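Local structure of McyG protein (Microcystis aeruginosa PCC 7806, 4R0M) at residues 32-37 with 244-249; 214-219 with 268-273. The protein probably activates phenylalanine or a related acid as an acyl-adenylate and hands it to a carrier domain during microcystin synthesis. All blocks are in the same frame, centred on the assembly; numbering follows the deposited sequence.

Contact 1. Residues 32-37 with 244-249; sequences HGITYI and QIHVPM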
ATOM      1  N   HIS A  32      -4.954 -18.042  19.679  1.00 47.65           N
ATOM      2  CA  HIS A  32      -4.785 -16.875  18.819  1.00 45.20           C
ATOM      3  C   HIS A  32      -5.623 -16.909  17.574  1.00 42.41           C
ATOM      4  O   HIS A  32      -6.197 -17.942  17.218  1.00 41.18           O
ATOM      5  CB  HIS A  32      -3.311 -16.705  18.464  1.00 46.58           C
ATOM      6  CG  HIS A  32      -2.398 -16.657  19.665  1.00 48.79           C
ATOM      7  ND1 HIS A  32      -2.259 -15.556  20.424  1.00 49.73           N
ATOM      8  CD2 HIS A  32      -1.571 -17.630  20.227  1.00 49.84           C
ATOM      9  CE1 HIS A  32      -1.388 -15.806  21.421  1.00 50.39           C
ATOM     10  NE2 HIS A  32      -0.967 -17.075  21.298  1.00 50.42           N
ATOM     11  N   GLY A  33      -5.698 -15.762  16.906  1.00 40.15           N
ATOM     12  CA  GLY A  33      -6.472 -15.617  15.678  1.00 37.39           C
ATOM     13  C   GLY A  33      -6.640 -14.169  15.262  1.00 36.04           C
ATOM     14  O   GLY A  33      -5.799 -13.317  15.564  1.00 35.40           O
ATOM     15  N   ILE A  34      -7.743 -13.895  14.572  1.00 34.27           N
ATOM     16  CA  ILE A  34      -8.005 -12.569  14.036  1.00 32.84           C
ATOM     17  C   ILE A  34      -9.036 -11.819  14.875  1.00 32.25           C
ATOM     18  O   ILE A  34     -10.127 -12.328  15.146  1.00 31.68           O
ATOM     19  CB  ILE A  34      -8.460 -12.630  12.561  1.00 32.88           C
ATOM     20  CG1 ILE A  34      -7.479 -13.475  11.742  1.00 32.64           C
ATOM     21  CG2 ILE A  34      -8.580 -11.225  11.978  1.00 32.35           C
ATOM     22  CD1 ILE A  34      -8.005 -13.907  10.395  1.00 32.76           C
ATOM     23  N   THR A  35      -8.661 -10.612  15.290  1.00 31.78           N
ATOM     24  CA  THR A  35      -9.576  -9.677  15.928  1.00 32.01           C
ATOM     25  C   THR A  35      -9.987  -8.622  14.903  1.00 31.99           C
ATOM     26  O   THR A  35      -9.147  -7.866  14.406  1.00 31.52           O
ATOM     27  CB  THR A  35      -8.925  -8.995  17.149  1.00 31.93           C
ATOM     28  OG1 THR A  35      -8.473  -9.994  18.071  1.00 32.11           O
ATOM     29  CG2 THR A  35      -9.917  -8.070  17.854  1.00 32.11           C
ATOM     30  N   TYR A  36     -11.276  -8.595  14.575  1.00 32.46           N
ATOM     31  CA  TYR A  36     -11.824  -7.597  13.663  1.00 33.15           C
ATOM     32  C   TYR A  36     -12.410  -6.435  14.449  1.00 34.28           C
ATOM     33  O   TYR A  36     -13.309  -6.627  15.275  1.00 34.30           O
ATOM     34  CB  TYR A  36     -12.925  -8.196  12.787  1.00 32.41           C
ATOM     35  CG  TYR A  36     -12.527  -9.400  11.969  1.00 32.48           C
ATOM     36  CD1 TYR A  36     -11.878  -9.254  10.744  1.00 31.94           C
ATOM     37  CD2 TYR A  36     -12.831 -10.691  12.405  1.00 32.21           C
ATOM     38  CE1 TYR A  36     -11.528 -10.360   9.982  1.00 31.86           C
ATOM     39  CE2 TYR A  36     -12.484 -11.804  11.653  1.00 32.04           C
ATOM     40  CZ  TYR A  36     -11.834 -11.633  10.443  1.00 32.01           C
ATOM     41  OH  TYR A  36     -11.491 -12.738   9.696  1.00 31.74           O
ATOM     42  N   ILE A  37     -11.898  -5.234  14.196  1.00 35.57           N
ATOM     43  CA  ILE A  37     -12.513  -4.020  14.724  1.00 36.96           C
ATOM     44  C   ILE A  37     -13.565  -3.557  13.720  1.00 37.80           C
ATOM     45  O   ILE A  37     -13.277  -3.409  12.535  1.00 37.73           O
ATOM     46  CB  ILE A  37     -11.482  -2.892  14.972  1.00 36.79           C
ATOM     47  CG1 ILE A  37     -10.270  -3.403  15.771  1.00 37.29           C
ATOM     48  CG2 ILE A  37     -12.135  -1.691  15.651  1.00 36.43           C
ATOM     49  CD1 ILE A  37     -10.569  -3.908  17.169  1.00 37.46           C
ATOM     50  N   GLN A 244      -3.542 -11.229  15.254  1.00 30.93           N
ATOM     51  CA  GLN A 244      -3.610 -10.166  14.249  1.00 30.67           C
ATOM     52  C   GLN A 244      -4.913  -9.374  14.336  1.00 30.00           C
ATOM     53  O   GLN A 244      -5.990  -9.938  14.549  1.00 29.44           O
ATOM     54  CB  GLN A 244      -3.368 -10.699  12.825  1.00 30.65           C
ATOM     55  CG  GLN A 244      -4.417 -11.658  12.283  1.00 30.59           C
ATOM     56  CD  GLN A 244      -4.137 -12.064  10.847  1.00 31.11           C
ATOM     57  OE1 GLN A 244      -4.492 -11.353   9.903  1.00 31.07           O
ATOM     58  NE2 GLN A 244      -3.509 -13.223  10.674  1.00 31.00           N
ATOM     59  N   ILE A 245      -4.793  -8.062  14.173  1.00 29.67           N
ATOM     60  CA  ILE A 245      -5.925  -7.149  14.279  1.00 29.36           C
ATOM     61  C   ILE A 245      -6.099  -6.388  12.968  1.00 29.52           C
ATOM     62  O   ILE A 245      -5.119  -5.948  12.361  1.00 29.25           O
ATOM     63  CB  ILE A 245      -5.743  -6.160  15.452  1.00 28.91           C
ATOM     64  CG1 ILE A 245      -5.361  -6.916  16.731  1.00 28.84           C
ATOM     65  CG2 ILE A 245      -7.012  -5.347  15.677  1.00 28.96           C
ATOM     66  CD1 ILE A 245      -4.656  -6.070  17.768  1.00 28.68           C
ATOM     67  N   HIS A 246      -7.350  -6.252  12.534  1.00 29.83           N
ATOM     68  CA  HIS A 246      -7.674  -5.512  11.321  1.00 30.04           C
ATOM     69  C   HIS A 246      -8.733  -4.474  11.563  1.00 30.36           C
ATOM     70  O   HIS A 246      -9.841  -4.784  12.013  1.00 30.40           O
ATOM     71  CB  HIS A 246      -8.064  -6.462  10.197  1.00 29.99           C
ATOM     72  CG  HIS A 246      -6.918  -7.309   9.706  1.00 30.62           C
ATOM     73  ND1 HIS A 246      -6.026  -6.863   8.801  1.00 30.43           N
ATOM     74  CD2 HIS A 246      -6.520  -8.601  10.048  1.00 30.47           C
ATOM     75  CE1 HIS A 246      -5.114  -7.820   8.563  1.00 30.32           C
ATOM     76  NE2 HIS A 246      -5.416  -8.883   9.328  1.00 30.85           N
ATOM     77  N   VAL A 247      -8.376  -3.227  11.267  1.00 30.09           N
ATOM     78  CA  VAL A 247      -9.238  -2.067  11.487  1.00 30.32           C
ATOM     79  C   VAL A 247      -9.560  -1.442  10.128  1.00 30.34           C
ATOM     80  O   VAL A 247      -8.671  -1.344   9.281  1.00 30.25           O
ATOM     81  CB  VAL A 247      -8.533  -1.013  12.374  1.00 30.41           C
ATOM     82  CG1 VAL A 247      -9.531  -0.004  12.931  1.00 30.27           C
ATOM     83  CG2 VAL A 247      -7.771  -1.679  13.513  1.00 30.64           C
ATOM     84  N   PRO A 248     -10.825  -1.025   9.907  1.00 30.58           N
ATOM     85  CA  PRO A 248     -11.145  -0.333   8.651  1.00 30.72           C
ATOM     86  C   PRO A 248     -10.457   1.031   8.600  1.00 30.93           C
ATOM     87  O   PRO A 248     -10.418   1.740   9.610  1.00 30.73           O
ATOM     88  CB  PRO A 248     -12.672  -0.165   8.706  1.00 30.71           C
ATOM     89  CG  PRO A 248     -13.145  -1.059   9.808  1.00 30.58           C
ATOM     90  CD  PRO A 248     -12.008  -1.141  10.779  1.00 30.50           C
HETATM   91  N   MSE A 249      -9.914   1.379   7.435  1.00 31.61           N
HETATM   92  CA  MSE A 249      -9.094   2.587   7.270  1.00 31.98           C
HETATM   93  C   MSE A 249      -9.825   3.839   7.669  1.00 32.20           C
HETATM   94  O   MSE A 249      -9.248   4.714   8.317  1.00 32.29           O
HETATM   95  CB  MSE A 249      -8.612   2.699   5.824  1.00 32.55           C
HETATM   96  CG  MSE A 249      -7.560   3.797   5.677  1.00 33.50           C
HETATM   97 SE   MSE A 249      -6.817   3.849   3.854  1.00 34.92          SE
HETATM   98  CE  MSE A 249      -8.489   4.004   2.821  1.00 34.50           C
TER

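Contact 2. Residues 214-219 with 268-273; sequences QQEVTL and VSISWS. With FA5 (adenosine-5'-[phenylalaninyl-phosphate]), chain C.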
ATOM      1  N   GLN A 214       5.532 -16.080  18.028  1.00 35.31           N
ATOM      2  CA  GLN A 214       4.074 -16.239  18.132  1.00 35.83           C
ATOM      3  C   GLN A 214       3.424 -15.309  19.163  1.00 34.61           C
ATOM      4  O   GLN A 214       2.200 -15.209  19.233  1.00 33.60           O
ATOM      5  CB  GLN A 214       3.692 -17.701  18.406  1.00 38.00           C
ATOM      6  CG  GLN A 214       4.250 -18.285  19.695  1.00 40.78           C
ATOM      7  CD  GLN A 214       3.535 -19.556  20.125  1.00 42.89           C
ATOM      8  OE1 GLN A 214       2.337 -19.724  19.882  1.00 44.15           O
ATOM      9  NE2 GLN A 214       4.266 -20.456  20.778  1.00 43.26           N
ATOM     10  N   GLN A 215       4.254 -14.630  19.952  1.00 34.70           N
ATOM     11  CA  GLN A 215       3.775 -13.689  20.962  1.00 35.14           C
ATOM     12  C   GLN A 215       3.504 -12.286  20.399  1.00 34.89           C
ATOM     13  O   GLN A 215       3.015 -11.412  21.121  1.00 35.55           O
ATOM     14  CB  GLN A 215       4.759 -13.604  22.137  1.00 35.93           C
ATOM     15  CG  GLN A 215       4.821 -14.848  23.016  1.00 36.71           C
ATOM     16  CD  GLN A 215       5.858 -15.860  22.553  1.00 37.16           C
ATOM     17  OE1 GLN A 215       6.949 -15.499  22.111  1.00 37.59           O
ATOM     18  NE2 GLN A 215       5.524 -17.138  22.672  1.00 38.09           N
ATOM     19  N   GLU A 216       3.816 -12.073  19.121  1.00 33.87           N
ATOM     20  CA  GLU A 216       3.599 -10.772  18.481  1.00 33.24           C
ATOM     21  C   GLU A 216       2.117 -10.442  18.379  1.00 32.58           C
ATOM     22  O   GLU A 216       1.267 -11.334  18.329  1.00 32.29           O
ATOM     23  CB  GLU A 216       4.224 -10.711  17.079  1.00 33.38           C
ATOM     24  CG  GLU A 216       5.715 -11.020  16.989  1.00 33.82           C
ATOM     25  CD  GLU A 216       6.602 -10.044  17.741  1.00 34.44           C
ATOM     26  OE1 GLU A 216       6.110  -8.985  18.185  1.00 34.52           O
ATOM     27  OE2 GLU A 216       7.808 -10.345  17.887  1.00 35.12           O
ATOM     28  N   VAL A 217       1.816  -9.149  18.364  1.00 31.78           N
ATOM     29  CA  VAL A 217       0.469  -8.668  18.092  1.00 31.14           C
ATOM     30  C   VAL A 217       0.554  -7.648  16.956  1.00 30.39           C
ATOM     31  O   VAL A 217       1.101  -6.557  17.127  1.00 29.68           O
ATOM     32  CB  VAL A 217      -0.187  -8.040  19.342  1.00 31.74           C
ATOM     33  CG1 VAL A 217      -1.591  -7.551  19.017  1.00 31.61           C
ATOM     34  CG2 VAL A 217      -0.227  -9.036  20.497  1.00 31.76           C
ATOM     35  N   THR A 218       0.036  -8.029  15.792  1.00 30.07           N
ATOM     36  CA  THR A 218       0.038  -7.153  14.622  1.00 29.55           C
ATOM     37  C   THR A 218      -1.281  -6.401  14.510  1.00 29.02           C
ATOM     38  O   THR A 218      -2.338  -6.936  14.850  1.00 28.47           O
ATOM     39  CB  THR A 218       0.293  -7.923  13.307  1.00 29.76           C
ATOM     40  OG1 THR A 218      -0.788  -8.826  13.054  1.00 30.12           O
ATOM     41  CG2 THR A 218       1.604  -8.702  13.368  1.00 29.98           C
ATOM     42  N   LEU A 219      -1.207  -5.155  14.043  1.00 28.94           N
ATOM     43  CA  LEU A 219      -2.396  -4.353  13.764  1.00 28.83           C
ATOM     44  C   LEU A 219      -2.302  -3.704  12.385  1.00 28.74           C
ATOM     45  O   LEU A 219      -1.352  -2.970  12.092  1.00 28.64           O
ATOM     46  CB  LEU A 219      -2.621  -3.294  14.853  1.00 29.18           C
ATOM     47  CG  LEU A 219      -3.843  -2.369  14.741  1.00 29.66           C
ATOM     48  CD1 LEU A 219      -4.365  -1.981  16.114  1.00 29.95           C
ATOM     49  CD2 LEU A 219      -3.544  -1.123  13.919  1.00 29.93           C
ATOM     50  N   VAL A 268      -0.080  -3.756  21.045  1.00 32.70           N
ATOM     51  CA  VAL A 268       0.373  -4.054  19.689  1.00 31.08           C
ATOM     52  C   VAL A 268       1.884  -3.875  19.570  1.00 30.69           C
ATOM     53  O   VAL A 268       2.441  -2.884  20.048  1.00 31.25           O
ATOM     54  CB  VAL A 268      -0.380  -3.178  18.664  1.00 30.89           C
ATOM     55  CG1 VAL A 268       0.204  -3.319  17.264  1.00 30.41           C
ATOM     56  CG2 VAL A 268      -1.861  -3.530  18.664  1.00 30.82           C
ATOM     57  N   SER A 269       2.539  -4.842  18.936  1.00 30.04           N
ATOM     58  CA  SER A 269       3.995  -4.845  18.801  1.00 29.65           C
ATOM     59  C   SER A 269       4.471  -4.547  17.378  1.00 29.24           C
ATOM     60  O   SER A 269       5.604  -4.106  17.182  1.00 28.93           O
ATOM     61  CB  SER A 269       4.568  -6.186  19.269  1.00 29.27           C
ATOM     62  OG  SER A 269       4.027  -7.262  18.519  1.00 28.95           O
ATOM     63  N   ILE A 270       3.608  -4.816  16.398  1.00 29.20           N
ATOM     64  CA  ILE A 270       3.927  -4.616  14.981  1.00 29.58           C
ATOM     65  C   ILE A 270       2.769  -3.902  14.286  1.00 30.06           C
ATOM     66  O   ILE A 270       1.622  -4.352  14.357  1.00 30.10           O
ATOM     67  CB  ILE A 270       4.200  -5.955  14.248  1.00 29.71           C
ATOM     68  CG1 ILE A 270       5.328  -6.744  14.928  1.00 29.67           C
ATOM     69  CG2 ILE A 270       4.525  -5.711  12.777  1.00 29.19           C
ATOM     70  CD1 ILE A 270       5.426  -8.188  14.477  1.00 29.96           C
ATOM     71  N   SER A 271       3.072  -2.789  13.619  1.00 30.07           N
ATOM     72  CA  SER A 271       2.071  -2.060  12.837  1.00 29.68           C
ATOM     73  C   SER A 271       2.718  -1.325  11.663  1.00 29.23           C
ATOM     74  O   SER A 271       3.943  -1.338  11.515  1.00 28.94           O
ATOM     75  CB  SER A 271       1.272  -1.094  13.720  1.00 29.60           C
ATOM     76  OG  SER A 271       0.033  -0.775  13.107  1.00 29.68           O
ATOM     77  N   TRP A 272       1.887  -0.688  10.837  1.00 28.67           N
ATOM     78  CA  TRP A 272       2.347  -0.065   9.593  1.00 28.53           C
ATOM     79  C   TRP A 272       1.394   0.967   9.046  1.00 28.66           C
ATOM     80  O   TRP A 272       0.172   0.836   9.166  1.00 28.64           O
ATOM     81  CB  TRP A 272       2.640  -1.147   8.545  1.00 28.03           C
ATOM     82  CG  TRP A 272       2.581  -0.686   7.106  1.00 28.06           C
ATOM     83  CD1 TRP A 272       3.408   0.240   6.466  1.00 27.94           C
ATOM     84  CD2 TRP A 272       1.644  -1.135   6.069  1.00 27.90           C
ATOM     85  NE1 TRP A 272       3.046   0.393   5.153  1.00 27.70           N
ATOM     86  CE2 TRP A 272       1.998  -0.400   4.849  1.00 28.02           C
ATOM     87  CE3 TRP A 272       0.585  -2.035   6.032  1.00 27.83           C
ATOM     88  CZ2 TRP A 272       1.306  -0.576   3.660  1.00 28.23           C
ATOM     89  CZ3 TRP A 272      -0.104  -2.204   4.826  1.00 28.15           C
ATOM     90  CH2 TRP A 272       0.250  -1.492   3.670  1.00 28.14           C
ATOM     91  N   SER A 273       1.973   2.015   8.458  1.00 28.63           N
ATOM     92  CA  SER A 273       1.253   2.979   7.623  1.00 28.83           C
ATOM     93  C   SER A 273       2.247   3.677   6.691  1.00 29.02           C
ATOM     94  O   SER A 273       3.455   3.657   6.948  1.00 28.71           O
ATOM     95  CB  SER A 273       0.525   4.015   8.483  1.00 29.08           C
ATOM     96  OG  SER A 273       1.395   5.061   8.881  1.00 29.32           O
TER
HETATM   97  C   FA5 C 701       3.212  -0.807  -1.961  0.60 33.90           C
HETATM   98  O   FA5 C 701       2.874   0.365  -1.846  0.60 34.65           O
HETATM   99  CA  FA5 C 701       4.188  -1.412  -0.983  1.00 34.42           C
HETATM  100  N   FA5 C 701       5.294  -0.485  -0.947  1.00 36.01           N
HETATM  101  CB  FA5 C 701       3.600  -1.537   0.429  1.00 35.54           C
HETATM  102  CG  FA5 C 701       4.506  -1.999   1.578  1.00 35.30           C
HETATM  103  CD1 FA5 C 701       5.901  -1.996   1.522  1.00 35.37           C
HETATM  104  CD2 FA5 C 701       3.905  -2.439   2.765  1.00 35.43           C
HETATM  105  CE1 FA5 C 701       6.666  -2.428   2.612  1.00 35.06           C
HETATM  106  CE2 FA5 C 701       4.660  -2.866   3.863  1.00 34.98           C
HETATM  107  CZ  FA5 C 701       6.051  -2.863   3.786  1.00 35.11           C
HETATM  108  P   FA5 C 701       2.564  -1.012  -4.594  1.00 31.13           P
HETATM  109  OP1 FA5 C 701       1.233  -0.329  -4.763  1.00 32.33           O
HETATM  110  OP2 FA5 C 701       2.929  -2.133  -5.535  1.00 31.12           O
HETATM  111  OP3 FA5 C 701       2.669  -1.580  -3.077  0.60 32.75           O
HETATM  112  O5' FA5 C 701       3.683   0.143  -4.716  1.00 31.02           O
HETATM  113  C5' FA5 C 701       5.081  -0.132  -4.675  1.00 30.16           C
HETATM  114  C4' FA5 C 701       5.827   1.175  -4.893  1.00 29.90           C
HETATM  115  O4' FA5 C 701       5.624   2.099  -3.817  1.00 29.53           O
HETATM  116  C3' FA5 C 701       7.330   0.994  -4.961  1.00 29.97           C
HETATM  117  O3' FA5 C 701       7.761   0.568  -6.253  1.00 30.72           O
HETATM  118  C2' FA5 C 701       7.827   2.381  -4.625  1.00 30.42           C
HETATM  119  O2' FA5 C 701       7.807   3.217  -5.788  1.00 30.32           O
HETATM  120  C1' FA5 C 701       6.796   2.900  -3.644  1.00 30.19           C
HETATM  121  N9  FA5 C 701       7.334   2.750  -2.267  1.00 31.15           N
HETATM  122  C8  FA5 C 701       6.995   1.785  -1.392  1.00 31.08           C
HETATM  123  N7  FA5 C 701       7.656   1.923  -0.216  1.00 31.43           N
HETATM  124  C5  FA5 C 701       8.453   3.001  -0.329  1.00 31.59           C
HETATM  125  C6  FA5 C 701       9.424   3.713   0.538  1.00 31.76           C
HETATM  126  N6  FA5 C 701       9.684   3.289   1.796  1.00 32.13           N
HETATM  127  N1  FA5 C 701      10.047   4.805   0.032  1.00 31.88           N
HETATM  128  C2  FA5 C 701       9.805   5.241  -1.222  1.00 31.82           C
HETATM  129  N3  FA5 C 701       8.933   4.648  -2.060  1.00 31.55           N
HETATM  130  C4  FA5 C 701       8.240   3.542  -1.684  1.00 31.51           C

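Contact 1. Residues 32-37 with 244-249
Two parallel strands, 33-37 and 244-246, pair in the large mixed sheet of the adenylation domain, their axes 4.8 Å apart. Four backbone hydrogen bonds zip them together, from Q244 N to G33 O at the start to I37 N reaching H246 O (3.0 Å) at the end. On one face are I34, Y36, Q244 and H246. Q244 has CG in the crowded position between N and the carbonyl carbon (chi1 65°), and from there runs extended beside I34, CG to I34 CG1 3.6 Å, so that the aliphatic part of the glutamine meets hydrocarbon while the amide is held at NE2 by Y48 OH and at OE1 by H246. I34 turns CG2 the other way, to the edge of the H246 imidazole at CD2 and over one face of the Y36 ring, offset to its rim. Helix 80-93 packs on I34 and Y36, and the phenol hydroxyl reaches Q46. The opposite face carries T35 and I245. At the strand end I37 points toward 244-249 and rests CG1 against two branched neighbours, crossing I245 obliquely (CG2 3.8 Å) and lying alongside V247 (CG2 equally near); beta-branched residues suit such a strand. H246 is held in its rotation at both nitrogens: N220 binds ND1, and NE2 donates to Q244 OE1 at 2.7 Å, on a lone pair of the amide and only 1° out of the imidazole plane.

Contact 2. Residues 214-219 with 268-273
L219, I270 and V268 bury the greatest areas where strands 217-219 and 270-273 run parallel within the sheet. V268 precedes its strand and crosses L219 at about a right angle: its CG1 methyl lies 3.7 Å from L219 CB, and CG2 meets both L219 CB and CD1. The leucine, with CG anti to the backbone N, carries its CD2 methyl along to S271, whose hydroxyl donates to L219 O (OG to O 2.8 Å) from above the carbonyl plane. A serine suits this place because OG can donate to a backbone oxygen and also accept from the indole NE1 of W259. I270 occupies the other face, alongside T218, with CB 3.9 Å from T218 CG2; its CD1 tip lies across the bent chain of E216. Its carbonyl receives L219 N nearly along the C=O axis.

Between V268 and I270 the backbone kinks at S269 (psi -24°), so that two successive N-H groups, S269 N and I270 N, converge on V217 O, at 2.9 and 3.1 Å. The small S269 folds OG back into the crowded position, where it accepts from V217 N and donates to E216 OE1 (2.7 Å) on the anti lone pair; OE2 of that buried carboxylate forms a salt bridge with K299, which probably favours its charged form. Farther along, the CD2 side of the adenylate phenyl ring leans over the rim of one indole face of W272, the planes tilted by about 40°, W272 CZ2 to FA5 CD2 3.3 Å. A304 O accepts from NE1, helping to fix the turn of the indole; through W272 this strand lines the adenylate pocket. Helix 227-240 packs on T218 and I270, helix 258-265 on L219 and V268, and strand 243-246 flanks V217 and T218.

Overall arrangement
Contacts 1 and 2 have centres 11 Å apart and occupy four consecutive strands of one mixed sheet, in the order 33-37, 243-246, 217-220 and 270-273. The chain visits them differently: 32-37, then 214-219, 244-249 and 268-273, so the two contacts interlock along the sequence. Strands 217-220 and 243-246 are joined through helix 227-240 in a beta-alpha-beta crossover, and helix 258-265 leads on to 270-273. The seam between the contacts is closed by a probable hydrogen bond from I245 N to T218 O and by I245 CD1 against V217 and V268. The sheet thereby extends continuously from contact 1 to W272 at the adenylate.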